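Local coordinates for protein Agap007691-pb (Anopheles gambiae, PDB 5C98) that is a serpin that probably inhibits serine proteases, although its actual function is unknown, at residues A[215-220]-A[263-268]; A[224-229]-A[240-245]; A[352-357]-A[370-375]. All coordinates share one frame; numbering follows the deposited sequence.

Contact 1 of 3, residues A[215-220]-A[263-268]; sequences RRCLHN and AQIDER
Strand 215-219 passes over residues 263-268, the C-terminal end of helix 259-268, the two short axes 8.2 Å apart at closest and their directions 125° apart; Cys217 and Arg268 bring their CA atoms nearest. At one end of the crossing the His219 ring is held by two helix residues. Its NE2 donates to Gln264 OE1 at 2.9 Å; the acceptor lies in the ring plane, whereas NE2 sits well above the plane of the Gln264 amide. Over one face of the same ring lies the Arg268 guanidinium, nearly parallel at 13°, with NH1 above the ring centre and 3.6 Å from His219 CD2. The extended Arg268 chain carries its flat end there, while its CB packs against Cys217 CB at 4.0 Å. Ile265 CG2 meets Cys217 SG more loosely, at 4.3 Å. At the other end Arg215 NH2 reaches the helix through water: one molecule leads to Asp266 O, a second to Asp266 OD1, which also forms a salt bridge with Arg359. His219 ND1 accepts from Leu222 N, consistent with a neutral imidazole protonated on NE2, and the flat-lying guanidinium would probably disfavour a second proton.

Contact 2 of 3, residues A[224-229]-A[240-245]; sequences CKVVDM and LVLLPY
The beta hairpin of strands 224-230 and 237-244, part of the serpin fold's B sheet, pairs here in antiparallel register. Lys225 with Leu243 and Val227 with Val241 form the hydrogen-bonded pairs, each closed by two backbone bonds. Val241 N to Val227 O measures 2.9 Å. The return bond, Val227 N to Val241 O, is longer at 3.2 Å. On one face Val226 CG1, anti to its backbone N (chi1 -174°), touches two leucines: Leu242 CD2 at 3.7 Å, the side chains side by side, and CD1 of Leu240 in one of its two conformers. In that conformer CD1 also lies near the Asp228 carboxylate. On the other face Val227 CG2 packs beside Val241 CB at 4.0 Å, and Met229 SD reaches Val241 CG2. Beyond the strand, the Tyr245 ring lies across the backbone of Cys224, with Cys224 N over the ring centre and Cys224 C 3.3 Å from Tyr245 CE1; its hydroxyl bonds to Asn220. Asp228, though buried, is matched by Arg359 through OD2 and by Ser238 through OD1. The carboxylate can therefore probably keep its negative charge, while the side chains packed on its face of the hairpin, Val226 and Leu242, are apolar.

Contact 3 of 3, residues A[352-357]-A[370-375]; sequences RPFMFL and GNFSKY
Phe354 and Phe356 both place CG between the backbone N and the carbonyl carbon (chi1 58° and 61°), which sets CG on the side from which each ring can face strand 370-372, whereas Phe372 has CG anti to its backbone N, the far end of its ring leading away from segment 352-357. The two strands form the antiparallel hairpin 354-360/366-372 near the C-terminus of the serpin fold. Phe354 pairs with Phe372, and Phe356 with Gly370, each through two backbone hydrogen bonds; Phe356 N to Gly370 O, at 2.9 Å, is nearly straight at the hydrogen, although the donor stands above the carbonyl plane.

The Phe356 ring lies over the Gly370 backbone, its face meeting Gly370 CA in a CH-pi contact with CA 3.8 Å from the ring centroid. Because glycine has no CB, the ring can settle directly on the main chain, with CE2 reaching on to Asn371 N. At the next hydrogen-bonded pair, Phe372 CB approaches one face of the Phe354 ring, offset toward the rim and 3.7 Å from CZ. The two rings themselves meet obliquely, and Phe281 adds to this aromatic cluster, edge-to-face with Phe354 and in ring contact with Phe372.

On the face of Met355 and Asn371, Met355 CG touches Gly370 O at 3.4 Å, and its extended side chain runs toward helix 250-256, where it packs on Leu250 and Val254. Asn371 CB sits against Phe354 O, while its amide nitrogen bonds to Cys37 O. Beyond the last bridge Pro353 CA makes a CA-H...O contact with Phe372 O, and Pro353 CB lies 3.4 Å from Ser373 OG; that same OG accepts a second bond of Asn371 ND2 at 2.9 Å, nearly in the amide plane.

Contacts 2 and 3 are buried antiparallel hairpins whose inner strands, 237-244 and 354-360, are neighbours joined by backbone bonds such as Leu240 N to Leu357 O; Arg352 also bonds to Pro244 O. Contact 1 lies farther from the chain's centre and is partly exposed, a helix against strand 204-219, the neighbour of strand 224-230 in contact 2. Those two meet where His219 N probably bonds to Cys224 O. Their chemistry follows their place: polar stacking and water bridges in contact 1, aliphatic packing in contact 2, aromatic packing on bare backbone in contact 3. Arg359 links the first two, pairing with Asp266 and Asp228. Contacts 1 and 3 do not touch.

Contact 1 of 3, residues A[215-220]-A[263-268]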
loop_
_atom_site.group_PDB
_atom_site.type_symbol
_atom_site.label_atom_id
_atom_site.label_comp_id
_atom_site.label_asym_id
_atom_site.label_seq_id
_atom_site.Cartn_x
_atom_site.Cartn_y
_atom_site.Cartn_z
ATOM N N ARG A 215 15.302 -16.778 6.104
ATOM C CA ARG A 215 14.605 -17.642 5.163
ATOM C C ARG A 215 14.874 -17.180 3.731
ATOM O O ARG A 215 14.731 -15.997 3.399
ATOM C CB ARG A 215 13.111 -17.594 5.464
ATOM C CG ARG A 215 12.749 -18.340 6.738
ATOM C CD ARG A 215 11.338 -18.092 7.200
ATOM N NE ARG A 215 10.317 -18.615 6.302
ATOM C CZ ARG A 215 10.010 -19.905 6.178
ATOM N NH1 ARG A 215 10.687 -20.831 6.856
ATOM N NH2 ARG A 215 9.033 -20.274 5.356
ATOM N N ARG A 216 15.258 -18.120 2.874
ATOM C CA ARG A 216 15.686 -17.798 1.526
ATOM C C ARG A 216 15.312 -18.944 0.600
ATOM O O ARG A 216 15.137 -20.088 1.033
ATOM C CB ARG A 216 17.198 -17.576 1.478
ATOM C CG ARG A 216 18.053 -18.845 1.692
ATOM C CD ARG A 216 18.336 -19.604 0.410
ATOM N NE ARG A 216 19.154 -20.795 0.653
ATOM C CZ ARG A 216 18.666 -21.980 1.022
ATOM N NH1 ARG A 216 17.360 -22.160 1.175
ATOM N NH2 ARG A 216 19.483 -22.998 1.223
ATOM N N CYS A 217 15.200 -18.630 -0.684
ATOM C CA CYS A 217 15.122 -19.667 -1.704
ATOM C C CYS A 217 15.475 -19.086 -3.062
ATOM O O CYS A 217 15.542 -17.871 -3.256
ATOM C CB CYS A 217 13.746 -20.333 -1.754
ATOM S SG CYS A 217 12.390 -19.246 -2.241
ATOM N N LEU A 218 15.764 -19.979 -3.989
ATOM C CA LEU A 218 15.780 -19.629 -5.390
ATOM C C LEU A 218 14.413 -19.945 -5.968
ATOM O O LEU A 218 13.719 -20.853 -5.503
ATOM C CB LEU A 218 16.827 -20.458 -6.125
ATOM C CG LEU A 218 18.280 -20.339 -5.694
ATOM C CD1 LEU A 218 19.185 -21.205 -6.595
ATOM C CD2 LEU A 218 18.721 -18.897 -5.733
ATOM N N HIS A 219 14.013 -19.193 -6.987
ATOM C CA HIS A 219 12.785 -19.505 -7.720
ATOM C C HIS A 219 13.125 -19.466 -9.206
ATOM O O HIS A 219 13.142 -18.403 -9.831
ATOM C CB HIS A 219 11.600 -18.604 -7.364
ATOM C CG HIS A 219 10.290 -19.212 -7.738
ATOM N ND1 HIS A 219 9.970 -19.539 -9.039
ATOM C CD2 HIS A 219 9.243 -19.618 -6.981
ATOM C CE1 HIS A 219 8.770 -20.093 -9.068
ATOM N NE2 HIS A 219 8.310 -20.155 -7.832
ATOM N N ASN A 220 13.436 -20.632 -9.782
ATOM C CA ASN A 220 13.945 -20.624 -11.145
ATOM C C ASN A 220 12.853 -20.252 -12.136
ATOM O O ASN A 220 13.150 -19.649 -13.164
ATOM C CB ASN A 220 14.601 -21.959 -11.529
ATOM C CG ASN A 220 15.995 -22.153 -10.936
ATOM O OD1 ASN A 220 16.651 -21.221 -10.458
ATOM N ND2 ASN A 220 16.470 -23.390 -11.004
ATOM N N ALA A 263 2.776 -19.080 -2.845
ATOM C CA ALA A 263 2.623 -20.363 -2.164
ATOM C C ALA A 263 3.852 -21.239 -2.353
ATOM O O ALA A 263 4.305 -21.896 -1.407
ATOM C CB ALA A 263 1.386 -21.089 -2.687
ATOM N N GLN A 264 4.418 -21.254 -3.561
ATOM C CA GLN A 264 5.625 -22.046 -3.806
ATOM C C GLN A 264 6.799 -21.507 -3.008
ATOM O O GLN A 264 7.599 -22.273 -2.460
ATOM C CB GLN A 264 5.999 -21.986 -5.286
ATOM C CG GLN A 264 5.067 -22.732 -6.201
ATOM C CD GLN A 264 5.468 -22.596 -7.655
ATOM O OE1 GLN A 264 5.773 -21.501 -8.126
ATOM N NE2 GLN A 264 5.496 -23.713 -8.369
ATOM N N ILE A 265 6.934 -20.189 -2.964
ATOM C CA ILE A 265 7.962 -19.578 -2.141
ATOM C C ILE A 265 7.803 -20.004 -0.690
ATOM O O ILE A 265 8.769 -20.427 -0.047
ATOM C CB ILE A 265 7.898 -18.050 -2.295
ATOM C CG1 ILE A 265 8.462 -17.646 -3.659
ATOM C CG2 ILE A 265 8.686 -17.330 -1.193
ATOM C CD1 ILE A 265 8.138 -16.244 -4.053
ATOM N N ASP A 266 6.578 -19.908 -0.154
ATOM C CA ASP A 266 6.365 -20.299 1.238
ATOM C C ASP A 266 6.784 -21.748 1.493
ATOM O O ASP A 266 7.293 -22.059 2.572
ATOM C CB ASP A 266 4.906 -20.071 1.630
ATOM C CG ASP A 266 4.579 -18.601 1.838
ATOM O OD1 ASP A 266 5.518 -17.812 2.065
ATOM O OD2 ASP A 266 3.385 -18.246 1.784
ATOM N N GLU A 267 6.623 -22.636 0.511
ATOM C CA GLU A 267 6.992 -24.038 0.694
ATOM C C GLU A 267 8.498 -24.251 0.598
ATOM O O GLU A 267 9.031 -25.206 1.183
ATOM C CB GLU A 267 6.318 -24.891 -0.382
ATOM C CG GLU A 267 4.807 -24.806 -0.395
ATOM N N ARG A 268 9.188 -23.401 -0.156
ATOM C CA ARG A 268 10.605 -23.564 -0.450
ATOM C C ARG A 268 11.519 -22.798 0.488
ATOM O O ARG A 268 12.691 -23.170 0.621
ATOM C CB ARG A 268 10.907 -23.083 -1.872
ATOM C CG ARG A 268 10.246 -23.910 -2.952
ATOM C CD ARG A 268 10.498 -23.330 -4.313
ATOM N NE ARG A 268 9.537 -23.817 -5.294
ATOM C CZ ARG A 268 9.644 -23.614 -6.602
ATOM N NH1 ARG A 268 10.688 -22.948 -7.084
ATOM N NH2 ARG A 268 8.717 -24.085 -7.426
HETATM O O HOH W 1 9.168 -23.202 4.206
HETATM O O HOH W 2 6.867 -18.385 4.338
#

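Contact 2 of 3, residues A[224-229]-A[240-245]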
loop_
_atom_site.group_PDB
_atom_site.type_symbol
_atom_site.label_atom_id
_atom_site.label_comp_id
_atom_site.label_asym_id
_atom_site.label_seq_id
_atom_site.Cartn_x
_atom_site.Cartn_y
_atom_site.Cartn_z
ATOM N N CYS A 224 14.176 -15.407 -9.941
ATOM C CA CYS A 224 14.623 -14.503 -8.893
ATOM C C CYS A 224 15.125 -15.267 -7.679
ATOM O O CYS A 224 14.725 -16.413 -7.430
ATOM C CB CYS A 224 13.540 -13.492 -8.507
ATOM S SG CYS A 224 12.067 -14.276 -7.791
ATOM N N LYS A 225 16.006 -14.613 -6.929
ATOM C CA LYS A 225 16.321 -14.993 -5.563
ATOM C C LYS A 225 15.308 -14.355 -4.623
ATOM O O LYS A 225 14.743 -13.297 -4.918
ATOM C CB LYS A 225 17.702 -14.478 -5.184
ATOM C CG LYS A 225 18.855 -15.172 -5.832
ATOM C CD LYS A 225 20.188 -14.647 -5.306
ATOM C CE LYS A 225 21.329 -15.402 -5.896
ATOM N NZ LYS A 225 22.639 -14.894 -5.419
ATOM N N VAL A 226 15.061 -15.010 -3.491
ATOM C CA VAL A 226 14.074 -14.551 -2.520
ATOM C C VAL A 226 14.672 -14.616 -1.130
ATOM O O VAL A 226 15.260 -15.632 -0.755
ATOM C CB VAL A 226 12.828 -15.443 -2.561
ATOM C CG1 VAL A 226 11.756 -14.903 -1.673
ATOM C CG2 VAL A 226 12.334 -15.587 -3.992
ATOM N N VAL A 227 14.496 -13.560 -0.355
ATOM C CA VAL A 227 14.717 -13.612 1.081
ATOM C C VAL A 227 13.492 -13.022 1.767
ATOM O O VAL A 227 12.869 -12.087 1.261
ATOM C CB VAL A 227 15.984 -12.849 1.535
ATOM C CG1 VAL A 227 17.268 -13.535 1.068
ATOM C CG2 VAL A 227 15.927 -11.376 1.125
ATOM N N ASP A 228 13.130 -13.571 2.904
ATOM C CA ASP A 228 12.037 -13.022 3.714
ATOM C C ASP A 228 12.676 -12.391 4.944
ATOM O O ASP A 228 13.223 -13.098 5.797
ATOM C CB ASP A 228 11.026 -14.107 4.082
ATOM C CG ASP A 228 9.614 -13.570 4.251
ATOM O OD1 ASP A 228 9.435 -12.327 4.363
ATOM O OD2 ASP A 228 8.678 -14.401 4.274
ATOM N N MET A 229 12.650 -11.057 4.999
ATOM C CA MET A 229 13.362 -10.269 5.992
ATOM C C MET A 229 12.380 -9.840 7.070
ATOM O O MET A 229 11.553 -8.947 6.824
ATOM C CB MET A 229 13.972 -9.040 5.331
ATOM C CG MET A 229 15.109 -9.414 4.388
ATOM S SD MET A 229 15.881 -7.980 3.663
ATOM C CE MET A 229 16.526 -7.139 5.103
ATOM N N LEU A 240 9.201 -9.707 2.110
ATOM C CA LEU A 240 9.743 -10.586 1.092
ATOM C C LEU A 240 10.378 -9.729 0.012
ATOM O O LEU A 240 9.756 -8.801 -0.508
ATOM C CB LEU A 240 8.611 -11.441 0.528
ATOM C CG LEU A 240 8.959 -12.698 -0.264
ATOM C CD1 LEU A 240 9.590 -13.747 0.608
ATOM C CD2 LEU A 240 7.712 -13.235 -0.943
ATOM N N VAL A 241 11.632 -10.031 -0.313
ATOM C CA VAL A 241 12.372 -9.287 -1.320
ATOM C C VAL A 241 12.648 -10.231 -2.469
ATOM O O VAL A 241 13.215 -11.314 -2.267
ATOM C CB VAL A 241 13.681 -8.699 -0.789
ATOM C CG1 VAL A 241 14.363 -7.869 -1.863
ATOM C CG2 VAL A 241 13.426 -7.849 0.445
ATOM N N LEU A 242 12.243 -9.831 -3.660
ATOM C CA LEU A 242 12.430 -10.616 -4.883
ATOM C C LEU A 242 13.457 -9.893 -5.741
ATOM O O LEU A 242 13.202 -8.780 -6.230
ATOM C CB LEU A 242 11.118 -10.772 -5.643
ATOM C CG LEU A 242 9.904 -11.240 -4.853
ATOM C CD1 LEU A 242 8.720 -11.471 -5.799
ATOM C CD2 LEU A 242 10.204 -12.475 -4.057
ATOM N N LEU A 243 14.606 -10.529 -5.938
ATOM C CA LEU A 243 15.716 -9.946 -6.679
ATOM C C LEU A 243 15.895 -10.724 -7.972
ATOM O O LEU A 243 16.314 -11.892 -7.937
ATOM C CB LEU A 243 16.980 -10.035 -5.822
ATOM C CG LEU A 243 18.270 -9.541 -6.450
ATOM C CD1 LEU A 243 18.249 -8.045 -6.686
ATOM C CD2 LEU A 243 19.468 -9.901 -5.553
ATOM N N PRO A 244 15.591 -10.140 -9.115
ATOM C CA PRO A 244 15.712 -10.873 -10.376
ATOM C C PRO A 244 17.112 -11.417 -10.588
ATOM O O PRO A 244 18.104 -10.776 -10.234
ATOM C CB PRO A 244 15.363 -9.824 -11.436
ATOM C CG PRO A 244 14.497 -8.827 -10.714
ATOM C CD PRO A 244 15.056 -8.775 -9.310
ATOM N N TYR A 245 17.198 -12.598 -11.185
ATOM C CA TYR A 245 18.494 -13.100 -11.595
ATOM C C TYR A 245 19.121 -12.125 -12.589
ATOM O O TYR A 245 18.427 -11.372 -13.273
ATOM C CB TYR A 245 18.326 -14.433 -12.328
ATOM C CG TYR A 245 17.857 -15.606 -11.480
ATOM C CD1 TYR A 245 17.953 -15.586 -10.106
ATOM C CD2 TYR A 245 17.397 -16.758 -12.082
ATOM C CE1 TYR A 245 17.546 -16.670 -9.343
ATOM C CE2 TYR A 245 16.998 -17.837 -11.345
ATOM C CZ TYR A 245 17.087 -17.796 -9.977
ATOM O OH TYR A 245 16.682 -18.886 -9.217
#

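Contact 3 of 3, residues A[352-357]-A[370-375]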
loop_
_atom_site.group_PDB
_atom_site.type_symbol
_atom_site.label_atom_id
_atom_site.label_comp_id
_atom_site.label_asym_id
_atom_site.label_seq_id
_atom_site.Cartn_x
_atom_site.Cartn_y
_atom_site.Cartn_z
ATOM N N ARG A 352 20.483 -4.287 -7.655
ATOM C CA ARG A 352 19.725 -3.995 -8.855
ATOM C C ARG A 352 18.264 -3.970 -8.463
ATOM O O ARG A 352 17.913 -4.405 -7.357
ATOM C CB ARG A 352 19.970 -5.031 -9.956
ATOM C CG ARG A 352 19.954 -6.417 -9.534
ATOM C CD ARG A 352 20.587 -7.292 -10.644
ATOM N NE ARG A 352 20.316 -8.696 -10.388
ATOM C CZ ARG A 352 20.992 -9.435 -9.517
ATOM N NH1 ARG A 352 22.031 -8.918 -8.852
ATOM N NH2 ARG A 352 20.679 -10.689 -9.323
ATOM N N PRO A 353 17.398 -3.417 -9.301
ATOM C CA PRO A 353 16.003 -3.200 -8.909
ATOM C C PRO A 353 15.333 -4.453 -8.402
ATOM O O PRO A 353 15.500 -5.547 -8.957
ATOM C CB PRO A 353 15.347 -2.701 -10.197
ATOM C CG PRO A 353 16.493 -1.968 -10.879
ATOM C CD PRO A 353 17.700 -2.807 -10.611
ATOM N N PHE A 354 14.531 -4.283 -7.355
ATOM C CA PHE A 354 13.872 -5.407 -6.723
ATOM C C PHE A 354 12.444 -5.032 -6.362
ATOM O O PHE A 354 12.086 -3.848 -6.279
ATOM C CB PHE A 354 14.652 -5.890 -5.485
ATOM C CG PHE A 354 14.859 -4.838 -4.412
ATOM C CD1 PHE A 354 13.915 -4.590 -3.448
ATOM C CD2 PHE A 354 16.038 -4.120 -4.372
ATOM C CE1 PHE A 354 14.160 -3.611 -2.457
ATOM C CE2 PHE A 354 16.293 -3.151 -3.402
ATOM C CZ PHE A 354 15.358 -2.911 -2.435
ATOM N N MET A 355 11.634 -6.058 -6.164
ATOM C CA MET A 355 10.266 -5.937 -5.686
ATOM C C MET A 355 10.223 -6.376 -4.223
ATOM O O MET A 355 10.985 -7.253 -3.793
ATOM C CB MET A 355 9.337 -6.836 -6.528
ATOM C CG MET A 355 7.893 -6.928 -6.060
ATOM S SD MET A 355 7.009 -7.974 -7.267
ATOM C CE MET A 355 5.374 -7.934 -6.539
ATOM N N PHE A 356 9.321 -5.765 -3.454
ATOM C CA PHE A 356 9.126 -6.161 -2.072
ATOM C C PHE A 356 7.644 -6.344 -1.777
ATOM O O PHE A 356 6.783 -5.708 -2.385
ATOM C CB PHE A 356 9.768 -5.151 -1.095
ATOM C CG PHE A 356 9.220 -3.770 -1.190
ATOM C CD1 PHE A 356 8.065 -3.412 -0.530
ATOM C CD2 PHE A 356 9.894 -2.810 -1.931
ATOM C CE1 PHE A 356 7.564 -2.099 -0.638
ATOM C CE2 PHE A 356 9.412 -1.515 -2.025
ATOM C CZ PHE A 356 8.254 -1.162 -1.392
ATOM N N LEU A 357 7.348 -7.234 -0.837
ATOM C CA LEU A 357 5.987 -7.498 -0.371
ATOM C C LEU A 357 6.015 -7.525 1.144
ATOM O O LEU A 357 6.771 -8.307 1.734
ATOM C CB LEU A 357 5.443 -8.836 -0.889
ATOM C CG LEU A 357 5.430 -8.955 -2.407
ATOM C CD1 LEU A 357 6.749 -9.568 -2.904
ATOM C CD2 LEU A 357 4.289 -9.792 -2.827
ATOM N N GLY A 370 5.596 -3.131 -3.497
ATOM C CA GLY A 370 6.264 -2.048 -4.184
ATOM C C GLY A 370 7.547 -2.504 -4.823
ATOM O O GLY A 370 7.830 -3.704 -4.922
ATOM N N ASN A 371 8.293 -1.519 -5.319
ATOM C CA ASN A 371 9.570 -1.775 -5.965
ATOM C C ASN A 371 10.515 -0.629 -5.675
ATOM O O ASN A 371 10.089 0.500 -5.417
ATOM C CB ASN A 371 9.407 -1.956 -7.475
ATOM C CG ASN A 371 9.009 -0.686 -8.176
ATOM O OD1 ASN A 371 7.848 -0.315 -8.172
ATOM N ND2 ASN A 371 9.967 -0.026 -8.819
ATOM N N PHE A 372 11.809 -0.946 -5.694
ATOM C CA PHE A 372 12.880 0.017 -5.553
ATOM C C PHE A 372 13.776 -0.114 -6.773
ATOM O O PHE A 372 14.497 -1.106 -6.936
ATOM C CB PHE A 372 13.639 -0.211 -4.244
ATOM C CG PHE A 372 14.644 0.847 -3.969
ATOM C CD1 PHE A 372 14.225 2.091 -3.590
ATOM C CD2 PHE A 372 15.998 0.624 -4.163
ATOM C CE1 PHE A 372 15.139 3.121 -3.369
ATOM C CE2 PHE A 372 16.918 1.650 -3.932
ATOM C CZ PHE A 372 16.496 2.871 -3.558
ATOM N N SER A 373 13.711 0.899 -7.645
ATOM C CA SER A 373 14.360 0.896 -8.943
ATOM C C SER A 373 15.071 2.188 -9.295
ATOM O O SER A 373 15.975 2.145 -10.131
ATOM C CB SER A 373 13.324 0.647 -10.028
ATOM O OG SER A 373 12.674 -0.570 -9.771
ATOM N N LYS A 374 14.660 3.337 -8.743
ATOM C CA LYS A 374 15.017 4.659 -9.232
ATOM C C LYS A 374 15.844 5.409 -8.197
ATOM O O LYS A 374 15.553 5.358 -6.987
ATOM C CB LYS A 374 13.731 5.446 -9.532
ATOM C CG LYS A 374 14.002 6.850 -10.075
ATOM C CD LYS A 374 12.742 7.658 -10.312
ATOM C CE LYS A 374 13.075 9.067 -10.763
ATOM N NZ LYS A 374 11.855 9.902 -10.875
ATOM N N TYR A 375 16.867 6.107 -8.693
ATOM C CA TYR A 375 17.677 6.976 -7.859
ATOM C C TYR A 375 17.009 8.342 -7.733
ATOM O O TYR A 375 16.779 9.028 -8.742
ATOM C CB TYR A 375 19.073 7.153 -8.446
ATOM C CG TYR A 375 19.879 8.104 -7.620
ATOM C CD1 TYR A 375 20.153 7.825 -6.284
ATOM C CD2 TYR A 375 20.357 9.274 -8.158
ATOM C CE1 TYR A 375 20.887 8.695 -5.509
ATOM C CE2 TYR A 375 21.109 10.159 -7.392
ATOM C CZ TYR A 375 21.360 9.869 -6.068
ATOM O OH TYR A 375 22.110 10.773 -5.333
#